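Local coordinates for protein L-ribulose 3-epimerase (Methylomonas sp. DH-1, PDB 7CJ7) that epimerizes ketoses at C3, acting fastest on L-ribulose and more slowly on D-ribulose, D-allulose and D-fructose, with manganese as cofactor, at residues 196-207 against 226-237. Sequence-based numbering, arbitrary orientation.
Sequences MAKSVLAAGDRL and DFASFFAALKQI
Val200 and Ala233 meet where two neighbouring outer helices of the TIM barrel, 198-203 and 227-236, run side by side, joined in sequence through strand 207-212. Their axes lie 8.9 Å apart and nearly parallel, at 10°. Alanine suits this close approach: the CB of Ala233 packs against Ala197, 3.8 Å from Ala197 CA, without holding the backbones apart.

Followed outward, Val200 rests its CB on Ala233 CB; beyond it the two methyls part. CG1, anti to the backbone N (chi1 170°), lies against the Ala233 carbonyl and Ile237 CD1, while CG2 reaches Phe230 CE1 at 3.7 Å. A beta-branched residue thus fills two directions at once. One face of the Phe230 ring is covered by Leu234 CG of its own helix, and the Phe230 side chain also touches Val210 and Ile212 of strand 207-212, which flank the manganese ligand His211.

Ile237, just past helix 227-236, closes the C-terminal end of the contact. CG2 sits by Leu201 CA and Leu201 CD2; CD1 points to Val200 CG1, lies near Leu207 CD2 and is 3.6 Å from Gly204 O. With an alanine here, a gap would probably open beside Val200 CG1, and Leu207 CD2 and Leu201 CD2 would lose this neighbour. Gly204, with positive phi (47°), ends the first helix beside it. A water lies within hydrogen-bonding distance of both Ile237 O (2.8 Å) and Asp205 OD1 (2.7 Å).

At the other end Asp226 N-caps helix 227-236, its OD1 accepting from Ser229 N at 3.0 Å, from above the carboxylate plane. The flexible chain of Met196, bent at chi2 and chi3, passes Asp226 with CG and brings CE near Phe230 CB; its buried carbonyl O finds no polar partner and faces the Phe230 ring edge, 3.6 Å from CD1.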
loop_
_atom_site.group_PDB
_atom_site.type_symbol
_atom_site.label_atom_id
_atom_site.label_comp_id
_atom_site.label_asym_id
_atom_site.label_seq_id
_atom_site.Cartn_x
_atom_site.Cartn_y
_atom_site.Cartn_z
ATOM N N MET A 196 10.434 -9.479 8.599
ATOM C CA MET A 196 9.158 -10.041 9.104
ATOM C C MET A 196 9.306 -10.567 10.540
ATOM O O MET A 196 8.339 -11.178 11.023
ATOM C CB MET A 196 8.664 -11.153 8.175
ATOM C CG MET A 196 8.462 -10.693 6.734
ATOM S SD MET A 196 7.094 -9.524 6.556
ATOM C CE MET A 196 5.739 -10.600 7.028
ATOM N N ALA A 197 10.436 -10.318 11.219
ATOM C CA ALA A 197 10.733 -10.904 12.552
ATOM C C ALA A 197 10.700 -9.843 13.659
ATOM O O ALA A 197 10.209 -10.168 14.750
ATOM C CB ALA A 197 12.063 -11.619 12.541
ATOM N N LYS A 198 11.249 -8.651 13.397
ATOM C CA LYS A 198 11.562 -7.609 14.415
ATOM C C LYS A 198 10.343 -7.338 15.309
ATOM O O LYS A 198 10.499 -7.365 16.553
ATOM C CB LYS A 198 12.054 -6.356 13.680
ATOM C CG LYS A 198 12.616 -5.231 14.540
ATOM C CD LYS A 198 13.327 -4.179 13.692
ATOM C CE LYS A 198 13.604 -2.865 14.394
ATOM N NZ LYS A 198 14.585 -3.007 15.492
ATOM N N SER A 199 9.171 -7.072 14.727
ATOM C CA SER A 199 7.952 -6.678 15.483
ATOM C C SER A 199 7.418 -7.863 16.287
ATOM O O SER A 199 6.928 -7.651 17.411
ATOM C CB SER A 199 6.907 -6.101 14.572
ATOM O OG SER A 199 7.208 -4.742 14.312
ATOM N N VAL A 200 7.498 -9.066 15.729
ATOM C CA VAL A 200 7.002 -10.297 16.405
ATOM C C VAL A 200 7.864 -10.530 17.649
ATOM O O VAL A 200 7.306 -10.761 18.711
ATOM C CB VAL A 200 7.037 -11.518 15.472
ATOM C CG1 VAL A 200 6.765 -12.809 16.230
ATOM C CG2 VAL A 200 6.070 -11.360 14.313
ATOM N N LEU A 201 9.188 -10.498 17.507
ATOM C CA LEU A 201 10.121 -10.723 18.640
ATOM C C LEU A 201 9.903 -9.641 19.705
ATOM O O LEU A 201 9.906 -9.988 20.894
ATOM C CB LEU A 201 11.560 -10.731 18.116
ATOM C CG LEU A 201 11.871 -11.804 17.070
ATOM C CD1 LEU A 201 13.332 -11.759 16.650
ATOM C CD2 LEU A 201 11.519 -13.188 17.585
ATOM N N ALA A 202 9.685 -8.385 19.303
ATOM C CA ALA A 202 9.487 -7.264 20.244
ATOM C C ALA A 202 8.177 -7.473 21.010
ATOM O O ALA A 202 8.155 -7.205 22.229
ATOM C CB ALA A 202 9.500 -5.948 19.514
ATOM N N ALA A 203 7.128 -7.950 20.334
ATOM C CA ALA A 203 5.763 -8.087 20.899
ATOM C C ALA A 203 5.731 -9.206 21.945
ATOM O O ALA A 203 5.168 -8.997 23.033
ATOM C CB ALA A 203 4.769 -8.332 19.792
ATOM N N GLY A 204 6.346 -10.349 21.645
ATOM C CA GLY A 204 6.267 -11.537 22.508
ATOM C C GLY A 204 4.825 -11.789 22.920
ATOM O O GLY A 204 3.950 -11.873 22.030
ATOM N N ASP A 205 4.565 -11.853 24.224
ATOM C CA ASP A 205 3.226 -12.176 24.778
ATOM C C ASP A 205 2.193 -11.110 24.400
ATOM O O ASP A 205 1.010 -11.384 24.565
ATOM C CB ASP A 205 3.291 -12.340 26.296
ATOM C CG ASP A 205 4.005 -13.601 26.733
ATOM O OD1 ASP A 205 4.411 -14.382 25.847
ATOM O OD2 ASP A 205 4.165 -13.782 27.958
ATOM N N ARG A 206 2.596 -9.937 23.913
ATOM C CA ARG A 206 1.631 -8.853 23.599
ATOM C C ARG A 206 1.048 -9.060 22.193
ATOM O O ARG A 206 0.096 -8.336 21.852
ATOM C CB ARG A 206 2.300 -7.490 23.767
ATOM C CG ARG A 206 2.922 -7.314 25.146
ATOM C CD ARG A 206 4.086 -6.344 25.116
ATOM N NE ARG A 206 3.593 -4.984 25.040
ATOM C CZ ARG A 206 4.343 -3.906 24.835
ATOM N NH1 ARG A 206 5.654 -4.004 24.677
ATOM N NH2 ARG A 206 3.763 -2.723 24.791
ATOM N N LEU A 207 1.589 -10.000 21.411
ATOM C CA LEU A 207 0.991 -10.384 20.108
ATOM C C LEU A 207 -0.204 -11.290 20.392
ATOM O O LEU A 207 -0.009 -12.417 20.904
ATOM C CB LEU A 207 2.014 -11.087 19.210
ATOM C CG LEU A 207 1.484 -11.478 17.828
ATOM C CD1 LEU A 207 1.023 -10.258 17.045
ATOM C CD2 LEU A 207 2.529 -12.247 17.025
ATOM N N ASP A 226 7.743 -12.919 2.825
ATOM C CA ASP A 226 8.717 -13.877 3.400
ATOM C C ASP A 226 8.030 -14.641 4.535
ATOM O O ASP A 226 8.247 -14.307 5.712
ATOM C CB ASP A 226 9.978 -13.167 3.892
ATOM C CG ASP A 226 11.124 -14.111 4.206
ATOM O OD1 ASP A 226 10.856 -15.318 4.398
ATOM O OD2 ASP A 226 12.275 -13.625 4.270
ATOM N N PHE A 227 7.226 -15.642 4.200
ATOM C CA PHE A 227 6.517 -16.451 5.222
ATOM C C PHE A 227 7.517 -17.260 6.048
ATOM O O PHE A 227 7.241 -17.474 7.241
ATOM C CB PHE A 227 5.451 -17.332 4.577
ATOM C CG PHE A 227 4.234 -16.559 4.151
ATOM C CD1 PHE A 227 3.431 -15.937 5.092
ATOM C CD2 PHE A 227 3.904 -16.441 2.811
ATOM C CE1 PHE A 227 2.316 -15.223 4.698
ATOM C CE2 PHE A 227 2.782 -15.732 2.424
ATOM C CZ PHE A 227 1.998 -15.115 3.369
ATOM N N ALA A 228 8.647 -17.667 5.471
ATOM C CA ALA A 228 9.665 -18.470 6.191
ATOM C C ALA A 228 10.139 -17.679 7.416
ATOM O O ALA A 228 10.203 -18.264 8.521
ATOM C CB ALA A 228 10.810 -18.840 5.276
ATOM N N SER A 229 10.448 -16.397 7.220
ATOM C CA SER A 229 10.929 -15.472 8.272
ATOM C C SER A 229 9.818 -15.242 9.297
ATOM O O SER A 229 10.083 -15.299 10.512
ATOM C CB SER A 229 11.411 -14.181 7.670
ATOM O OG SER A 229 11.894 -13.327 8.681
ATOM N N PHE A 230 8.598 -15.014 8.828
ATOM C CA PHE A 230 7.458 -14.698 9.713
ATOM C C PHE A 230 7.148 -15.897 10.620
ATOM O O PHE A 230 7.018 -15.703 11.836
ATOM C CB PHE A 230 6.228 -14.306 8.903
ATOM C CG PHE A 230 5.076 -13.925 9.789
ATOM C CD1 PHE A 230 5.156 -12.798 10.587
ATOM C CD2 PHE A 230 3.951 -14.727 9.877
ATOM C CE1 PHE A 230 4.101 -12.440 11.411
ATOM C CE2 PHE A 230 2.896 -14.369 10.702
ATOM C CZ PHE A 230 2.980 -13.236 11.478
ATOM N N PHE A 231 6.994 -17.100 10.061
ATOM C CA PHE A 231 6.617 -18.288 10.870
ATOM C C PHE A 231 7.766 -18.670 11.817
ATOM O O PHE A 231 7.501 -19.140 12.938
ATOM C CB PHE A 231 6.135 -19.430 9.979
ATOM C CG PHE A 231 4.762 -19.195 9.405
ATOM C CD1 PHE A 231 3.664 -19.037 10.235
ATOM C CD2 PHE A 231 4.568 -19.124 8.034
ATOM C CE1 PHE A 231 2.397 -18.825 9.710
ATOM C CE2 PHE A 231 3.299 -18.927 7.512
ATOM C CZ PHE A 231 2.219 -18.777 8.349
ATOM N N ALA A 232 9.011 -18.449 11.412
ATOM C CA ALA A 232 10.182 -18.669 12.289
ATOM C C ALA A 232 10.066 -17.772 13.529
ATOM O O ALA A 232 10.295 -18.254 14.654
ATOM C CB ALA A 232 11.456 -18.434 11.524
ATOM N N ALA A 233 9.704 -16.504 13.342
ATOM C CA ALA A 233 9.584 -15.527 14.450
ATOM C C ALA A 233 8.437 -15.947 15.378
ATOM O O ALA A 233 8.607 -15.864 16.599
ATOM C CB ALA A 233 9.370 -14.142 13.905
ATOM N N LEU A 234 7.295 -16.367 14.828
ATOM C CA LEU A 234 6.160 -16.864 15.646
ATOM C C LEU A 234 6.641 -18.033 16.510
ATOM O O LEU A 234 6.252 -18.113 17.675
ATOM C CB LEU A 234 5.001 -17.304 14.745
ATOM C CG LEU A 234 4.162 -16.201 14.101
ATOM C CD1 LEU A 234 2.918 -16.809 13.480
ATOM C CD2 LEU A 234 3.771 -15.117 15.092
ATOM N N LYS A 235 7.447 -18.930 15.948
ATOM C CA LYS A 235 7.959 -20.101 16.696
ATOM C C LYS A 235 8.879 -19.622 17.821
ATOM O O LYS A 235 8.832 -20.217 18.906
ATOM C CB LYS A 235 8.681 -21.065 15.759
ATOM C CG LYS A 235 9.108 -22.373 16.406
ATOM C CD LYS A 235 9.698 -23.340 15.411
ATOM C CE LYS A 235 9.574 -24.775 15.858
ATOM N NZ LYS A 235 10.230 -24.966 17.167
ATOM N N GLN A 236 9.681 -18.586 17.563
ATOM C CA GLN A 236 10.683 -18.050 18.516
ATOM C C GLN A 236 9.973 -17.455 19.736
ATOM O O GLN A 236 10.570 -17.487 20.820
ATOM C CB GLN A 236 11.584 -17.037 17.811
ATOM C CG GLN A 236 12.676 -16.459 18.706
ATOM C CD GLN A 236 13.542 -17.502 19.372
ATOM O OE1 GLN A 236 13.771 -18.595 18.847
ATOM N NE2 GLN A 236 14.051 -17.155 20.544
ATOM N N ILE A 237 8.728 -16.986 19.601
ATOM C CA ILE A 237 7.939 -16.475 20.761
ATOM C C ILE A 237 6.852 -17.490 21.160
ATOM O O ILE A 237 6.009 -17.143 22.000
ATOM C CB ILE A 237 7.344 -15.085 20.457
ATOM C CG1 ILE A 237 6.240 -15.143 19.401
ATOM C CG2 ILE A 237 8.437 -14.105 20.074
ATOM C CD1 ILE A 237 5.275 -13.981 19.474
HETATM O O HOH W 1 5.049 -14.920 23.328
#